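Local coordinates for TRAS1 ORF2p (Bombyx mori, PDB 1WDU), which is the endonuclease domain of a telomere-specific non-LTR retrotransposon of the silkworm and probably nicks chromosomal target DNA so that the element can insert, at residues G222-E227 with G236-I241; I185-D190 with D208-T213. The protein carries 1 engineered substitution. All blocks are in the same frame, centred on the assembly; numbering follows the deposited sequence.

Interaction 1. Residues G222-E227 with G236-I241; sequences GWRVDE and GMVFNI
A beta hairpin at one edge of the six-stranded sheet forms this contact. Residues 222-225 and 237-241 run antiparallel, their axes at 173°. R224 and V238 are a hydrogen-bonded pair. R224 N donates to V238 O at 2.9 Å, and V238 N donates back to R224 O at 2.9 Å. Both donors lie nearly along the axis of the carbonyl they use. The zip frays toward the connecting loop, where D226 N reaches G236 O in a weak, bent bond of 2.8 Å.

On one face W223 makes the main side-chain contacts. Its CG is anti to the backbone N (chi1 -164°), and the indole runs beside M237, pointing the same way. M237 SD lies 3.5 Å from W223 CZ2, an oblique Met-aromatic contact. At the pyrrole end W223 CD1 meets F239 CB at 3.9 Å. The W223 and F239 rings are near parallel, 15° apart, but slid so far that they barely overlap. V238 O sits over one indole face. V225 CG2 adds a 3.8 Å contact to M237 CG.

In the four-layered alpha/beta sandwich two sheets pack together, and W223, V225, M237 and F239 all touch strand 204-212 of the second sheet. R224 and V238 occupy the other face of the hairpin. There the extended R224 chain crosses V238 obliquely, with V238 CG2 3.3 Å from R224 NE. D226 forms a salt bridge with R44 on this side. Strand 237-241 continues the sheet on its far side, with backbone bonds from M237, F239 and I241 to strand 20-26.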
loop_
_atom_site.group_PDB
_atom_site.type_symbol
_atom_site.label_atom_id
_atom_site.label_comp_id
_atom_site.label_asym_id
_atom_site.label_seq_id
_atom_site.Cartn_x
_atom_site.Cartn_y
_atom_site.Cartn_z
ATOM N N GLY A 222 8.939 10.850 6.203
ATOM C CA GLY A 222 9.975 9.888 5.897
ATOM C C GLY A 222 9.704 8.982 4.715
ATOM O O GLY A 222 10.368 7.954 4.565
ATOM N N TRP A 223 8.748 9.351 3.864
ATOM C CA TRP A 223 8.427 8.530 2.696
ATOM C C TRP A 223 9.653 8.405 1.815
ATOM O O TRP A 223 10.176 9.398 1.320
ATOM C CB TRP A 223 7.291 9.144 1.867
ATOM C CG TRP A 223 6.685 8.156 0.897
ATOM C CD1 TRP A 223 5.544 7.426 1.081
ATOM C CD2 TRP A 223 7.222 7.744 -0.372
ATOM N NE1 TRP A 223 5.338 6.588 0.012
ATOM C CE2 TRP A 223 6.351 6.761 -0.895
ATOM C CE3 TRP A 223 8.354 8.110 -1.115
ATOM C CZ2 TRP A 223 6.577 6.133 -2.135
ATOM C CZ3 TRP A 223 8.582 7.486 -2.349
ATOM C CH2 TRP A 223 7.692 6.506 -2.845
ATOM N N ARG A 224 10.106 7.180 1.612
ATOM C CA ARG A 224 11.272 6.945 0.781
ATOM C C ARG A 224 11.195 5.553 0.188
ATOM O O ARG A 224 10.402 4.721 0.632
ATOM C CB ARG A 224 12.567 7.090 1.601
ATOM C CG ARG A 224 12.575 6.310 2.904
ATOM C CD ARG A 224 13.980 6.107 3.471
ATOM N NE ARG A 224 13.951 5.346 4.723
ATOM C CZ ARG A 224 15.001 4.723 5.262
ATOM N NH1 ARG A 224 16.189 4.758 4.666
ATOM N NH2 ARG A 224 14.862 4.052 6.400
ATOM N N VAL A 225 12.027 5.315 -0.819
ATOM C CA VAL A 225 12.081 4.029 -1.493
ATOM C C VAL A 225 13.343 3.272 -1.105
ATOM O O VAL A 225 14.452 3.729 -1.374
ATOM C CB VAL A 225 12.089 4.198 -3.034
ATOM C CG1 VAL A 225 12.214 2.839 -3.707
ATOM C CG2 VAL A 225 10.831 4.904 -3.492
ATOM N N ASP A 226 13.177 2.122 -0.461
ATOM C CA ASP A 226 14.325 1.306 -0.093
ATOM C C ASP A 226 14.925 0.789 -1.387
ATOM O O ASP A 226 14.329 -0.059 -2.056
ATOM C CB ASP A 226 13.901 0.117 0.761
ATOM C CG ASP A 226 13.836 0.453 2.226
ATOM O OD1 ASP A 226 13.173 1.452 2.579
ATOM O OD2 ASP A 226 14.448 -0.290 3.023
ATOM N N GLU A 227 16.095 1.316 -1.739
ATOM C CA GLU A 227 16.796 0.923 -2.956
ATOM C C GLU A 227 16.584 -0.566 -3.247
ATOM O O GLU A 227 16.552 -0.983 -4.405
ATOM C CB GLU A 227 18.289 1.241 -2.806
ATOM C CG GLU A 227 18.558 2.705 -2.458
ATOM C CD GLU A 227 20.016 2.989 -2.123
ATOM O OE1 GLU A 227 20.544 2.373 -1.172
ATOM O OE2 GLU A 227 20.633 3.835 -2.810
ATOM N N GLY A 236 10.914 -1.898 -2.371
ATOM C CA GLY A 236 10.066 -1.605 -1.234
ATOM C C GLY A 236 10.086 -0.121 -0.903
ATOM O O GLY A 236 10.982 0.619 -1.332
ATOM N N MET A 237 9.077 0.315 -0.153
ATOM C CA MET A 237 8.963 1.702 0.264
ATOM C C MET A 237 8.694 1.742 1.757
ATOM O O MET A 237 8.288 0.735 2.355
ATOM C CB MET A 237 7.843 2.396 -0.505
ATOM C CG MET A 237 8.230 2.688 -1.936
ATOM S SD MET A 237 6.834 2.727 -3.071
ATOM C CE MET A 237 6.595 0.953 -3.348
ATOM N N VAL A 238 8.933 2.903 2.358
ATOM C CA VAL A 238 8.752 3.056 3.786
ATOM C C VAL A 238 8.335 4.474 4.167
ATOM O O VAL A 238 8.700 5.442 3.501
ATOM C CB VAL A 238 10.084 2.694 4.542
ATOM C CG1 VAL A 238 10.715 1.457 3.929
ATOM C CG2 VAL A 238 11.077 3.839 4.464
ATOM N N PHE A 239 7.556 4.587 5.236
ATOM C CA PHE A 239 7.117 5.881 5.738
ATOM C C PHE A 239 6.615 5.718 7.169
ATOM O O PHE A 239 6.385 4.603 7.620
ATOM C CB PHE A 239 6.035 6.503 4.830
ATOM C CG PHE A 239 4.735 5.759 4.805
ATOM C CD1 PHE A 239 4.508 4.752 3.866
ATOM C CD2 PHE A 239 3.719 6.077 5.712
ATOM C CE1 PHE A 239 3.284 4.072 3.829
ATOM C CE2 PHE A 239 2.489 5.398 5.686
ATOM C CZ PHE A 239 2.272 4.396 4.745
ATOM N N ASN A 240 6.447 6.830 7.882
ATOM C CA ASN A 240 6.008 6.774 9.276
ATOM C C ASN A 240 4.686 7.466 9.565
ATOM O O ASN A 240 4.288 8.399 8.866
ATOM C CB ASN A 240 7.059 7.418 10.185
ATOM C CG ASN A 240 8.466 6.990 9.849
ATOM O OD1 ASN A 240 8.850 5.839 10.067
ATOM N ND2 ASN A 240 9.249 7.919 9.304
ATOM N N ILE A 241 4.019 6.995 10.612
ATOM C CA ILE A 241 2.770 7.585 11.079
ATOM C C ILE A 241 3.042 7.987 12.531
ATOM O O ILE A 241 3.290 7.126 13.381
ATOM C CB ILE A 241 1.602 6.590 11.056
ATOM C CG1 ILE A 241 1.387 6.060 9.637
ATOM C CG2 ILE A 241 0.337 7.283 11.547
ATOM C CD1 ILE A 241 0.267 5.045 9.524
#

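Interaction 2. Residues I185-D190 with D208-T213; sequences ILNEGD and DVTFCT
N187 grips the backbone of strand 204-212 with both ends of its side-chain amide. N187 OD1 accepts from T210 N at 2.9 Å, and N187 ND2 donates to D208 O at 2.9 Å. Both bonds are moderately bent and lie in the plane of the accepting carbonyl. D208 O is 21° out of the amide plane of N187. The CG of N187 is anti to its carbonyl carbon (chi1 -76°), and this carries the amide to the strand. The pair of bonds fixes the amide flip and holds the group against rotation. An alanine here removes both amide partners of T210 N and D208 O, and would probably loosen the chain after L186 from the strand.

One residue earlier L186 N donates to T210 O at 2.8 Å, a straighter bond. L186 CB is directed at the strand. Further along the side chain, L186 CD1 touches T210 CG2 at 3.5 Å and C212 SG at 3.8 Å. I185 and F211 form a non-hydrogen-bonded antiparallel pair, with I185 CA 4.1 Å from F211 CB.

Further out, W223 packs on both L186 and N187. T210 OG1 is hydrogen-bonded to Q24 OE1. The F211 ring stacks with F151, and I185 rests on M175 and L178 of helix 169-181. D208 OD1 bonds to T193 OG1 and, weakly, to H234 ND1. Backbone pairing ends with the L186 N bond, and beyond it the side chain of N187 bonds the strand as a neighbouring backbone would. This joins the segment after strand 184-185 to the second sheet of the sandwich, near an aspartate-histidine pair consistent with a DNase I-like active site.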
loop_
_atom_site.group_PDB
_atom_site.type_symbol
_atom_site.label_atom_id
_atom_site.label_comp_id
_atom_site.label_asym_id
_atom_site.label_seq_id
_atom_site.Cartn_x
_atom_site.Cartn_y
_atom_site.Cartn_z
ATOM N N ILE A 185 -1.130 12.639 -2.858
ATOM C CA ILE A 185 0.013 11.785 -3.119
ATOM C C ILE A 185 1.112 11.960 -2.087
ATOM O O ILE A 185 1.447 13.079 -1.696
ATOM C CB ILE A 185 0.590 12.068 -4.514
ATOM C CG1 ILE A 185 -0.477 11.769 -5.571
ATOM C CG2 ILE A 185 1.825 11.206 -4.758
ATOM C CD1 ILE A 185 -0.126 12.262 -6.955
ATOM N N LEU A 186 1.666 10.837 -1.649
ATOM C CA LEU A 186 2.736 10.829 -0.663
ATOM C C LEU A 186 4.088 10.593 -1.328
ATOM O O LEU A 186 5.123 10.967 -0.787
ATOM C CB LEU A 186 2.467 9.744 0.392
ATOM C CG LEU A 186 1.404 10.126 1.430
ATOM C CD1 LEU A 186 0.913 8.903 2.201
ATOM C CD2 LEU A 186 2.007 11.168 2.376
ATOM N N ASN A 187 4.077 9.979 -2.505
ATOM C CA ASN A 187 5.316 9.702 -3.223
ATOM C C ASN A 187 6.229 10.915 -3.334
ATOM O O ASN A 187 5.784 12.059 -3.244
ATOM C CB ASN A 187 5.014 9.187 -4.627
ATOM C CG ASN A 187 4.553 7.753 -4.628
ATOM O OD1 ASN A 187 3.620 7.384 -3.910
ATOM N ND2 ASN A 187 5.202 6.929 -5.443
ATOM N N GLU A 188 7.513 10.643 -3.530
ATOM C CA GLU A 188 8.519 11.682 -3.672
ATOM C C GLU A 188 9.762 11.120 -4.347
ATOM O O GLU A 188 10.002 9.910 -4.323
ATOM C CB GLU A 188 8.870 12.271 -2.300
ATOM C CG GLU A 188 8.053 13.515 -1.963
ATOM C CD GLU A 188 8.108 13.894 -0.500
ATOM O OE1 GLU A 188 9.225 14.080 0.033
ATOM O OE2 GLU A 188 7.024 14.012 0.114
ATOM N N GLY A 189 10.541 11.995 -4.970
ATOM C CA GLY A 189 11.749 11.549 -5.638
ATOM C C GLY A 189 11.478 10.926 -6.993
ATOM O O GLY A 189 10.376 11.057 -7.545
ATOM N N ASP A 190 12.484 10.240 -7.529
ATOM C CA ASP A 190 12.368 9.602 -8.832
ATOM C C ASP A 190 12.998 8.214 -8.834
ATOM O O ASP A 190 13.240 7.636 -9.893
ATOM C CB ASP A 190 13.036 10.470 -9.908
ATOM C CG ASP A 190 14.546 10.597 -9.712
ATOM O OD1 ASP A 190 15.196 11.295 -10.523
ATOM O OD2 ASP A 190 15.085 10.003 -8.750
ATOM N N ASP A 208 4.104 2.367 -8.409
ATOM C CA ASP A 208 3.566 2.189 -7.062
ATOM C C ASP A 208 3.199 3.553 -6.468
ATOM O O ASP A 208 3.991 4.492 -6.509
ATOM C CB ASP A 208 4.589 1.484 -6.168
ATOM C CG ASP A 208 4.959 0.105 -6.682
ATOM O OD1 ASP A 208 5.957 -0.006 -7.435
ATOM O OD2 ASP A 208 4.247 -0.872 -6.345
ATOM N N VAL A 209 1.999 3.664 -5.915
ATOM C CA VAL A 209 1.561 4.935 -5.352
ATOM C C VAL A 209 1.046 4.786 -3.928
ATOM O O VAL A 209 0.517 3.736 -3.546
ATOM C CB VAL A 209 0.423 5.594 -6.217
ATOM C CG1 VAL A 209 0.395 7.098 -5.981
ATOM C CG2 VAL A 209 0.634 5.301 -7.696
ATOM N N THR A 210 1.237 5.848 -3.147
ATOM C CA THR A 210 0.785 5.918 -1.763
ATOM C C THR A 210 0.065 7.255 -1.645
ATOM O O THR A 210 0.629 8.293 -1.981
ATOM C CB THR A 210 1.963 5.926 -0.759
ATOM O OG1 THR A 210 2.829 4.814 -1.009
ATOM C CG2 THR A 210 1.439 5.850 0.669
ATOM N N PHE A 211 -1.174 7.241 -1.180
ATOM C CA PHE A 211 -1.919 8.480 -1.043
ATOM C C PHE A 211 -2.832 8.429 0.164
ATOM O O PHE A 211 -3.172 7.350 0.651
ATOM C CB PHE A 211 -2.694 8.786 -2.338
ATOM C CG PHE A 211 -3.471 7.618 -2.893
ATOM C CD1 PHE A 211 -4.789 7.399 -2.521
ATOM C CD2 PHE A 211 -2.906 6.784 -3.847
ATOM C CE1 PHE A 211 -5.545 6.371 -3.098
ATOM C CE2 PHE A 211 -3.660 5.747 -4.431
ATOM C CZ PHE A 211 -4.977 5.549 -4.052
ATOM N N CYS A 212 -3.223 9.598 0.653
ATOM C CA CYS A 212 -4.054 9.670 1.845
ATOM C C CYS A 212 -4.953 10.889 1.869
ATOM O O CYS A 212 -4.771 11.827 1.101
ATOM C CB CYS A 212 -3.152 9.738 3.077
ATOM S SG CYS A 212 -2.048 11.194 3.049
ATOM N N THR A 213 -5.919 10.869 2.780
ATOM C CA THR A 213 -6.827 11.992 2.958
ATOM C C THR A 213 -5.973 13.167 3.445
ATOM O O THR A 213 -4.880 12.963 3.974
ATOM C CB THR A 213 -7.887 11.670 4.016
ATOM O OG1 THR A 213 -7.247 11.072 5.152
ATOM C CG2 THR A 213 -8.927 10.718 3.458
#

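In the fold
Interaction 1 belongs to one sheet of the sandwich and interaction 2 to the other. Their centres are 10 Å apart, and their side chains meet directly. W223 is the main bridge. Its NE1 lies 3.2 Å from T210 OG1, a weak, probable hydrogen bond, and its CZ2 packs 3.6 Å from N187 CG. M237 makes a second bridge, with its CE 3.5 Å from D208 CB. Strand 204-212 leads on to strand 220-225, so interaction 2 is completed before interaction 1 opens. H234, just before segment 236-241, reaches back weakly to D208. Both contacts therefore border what is probably the nuclease site, as expected from the DNase I-like family.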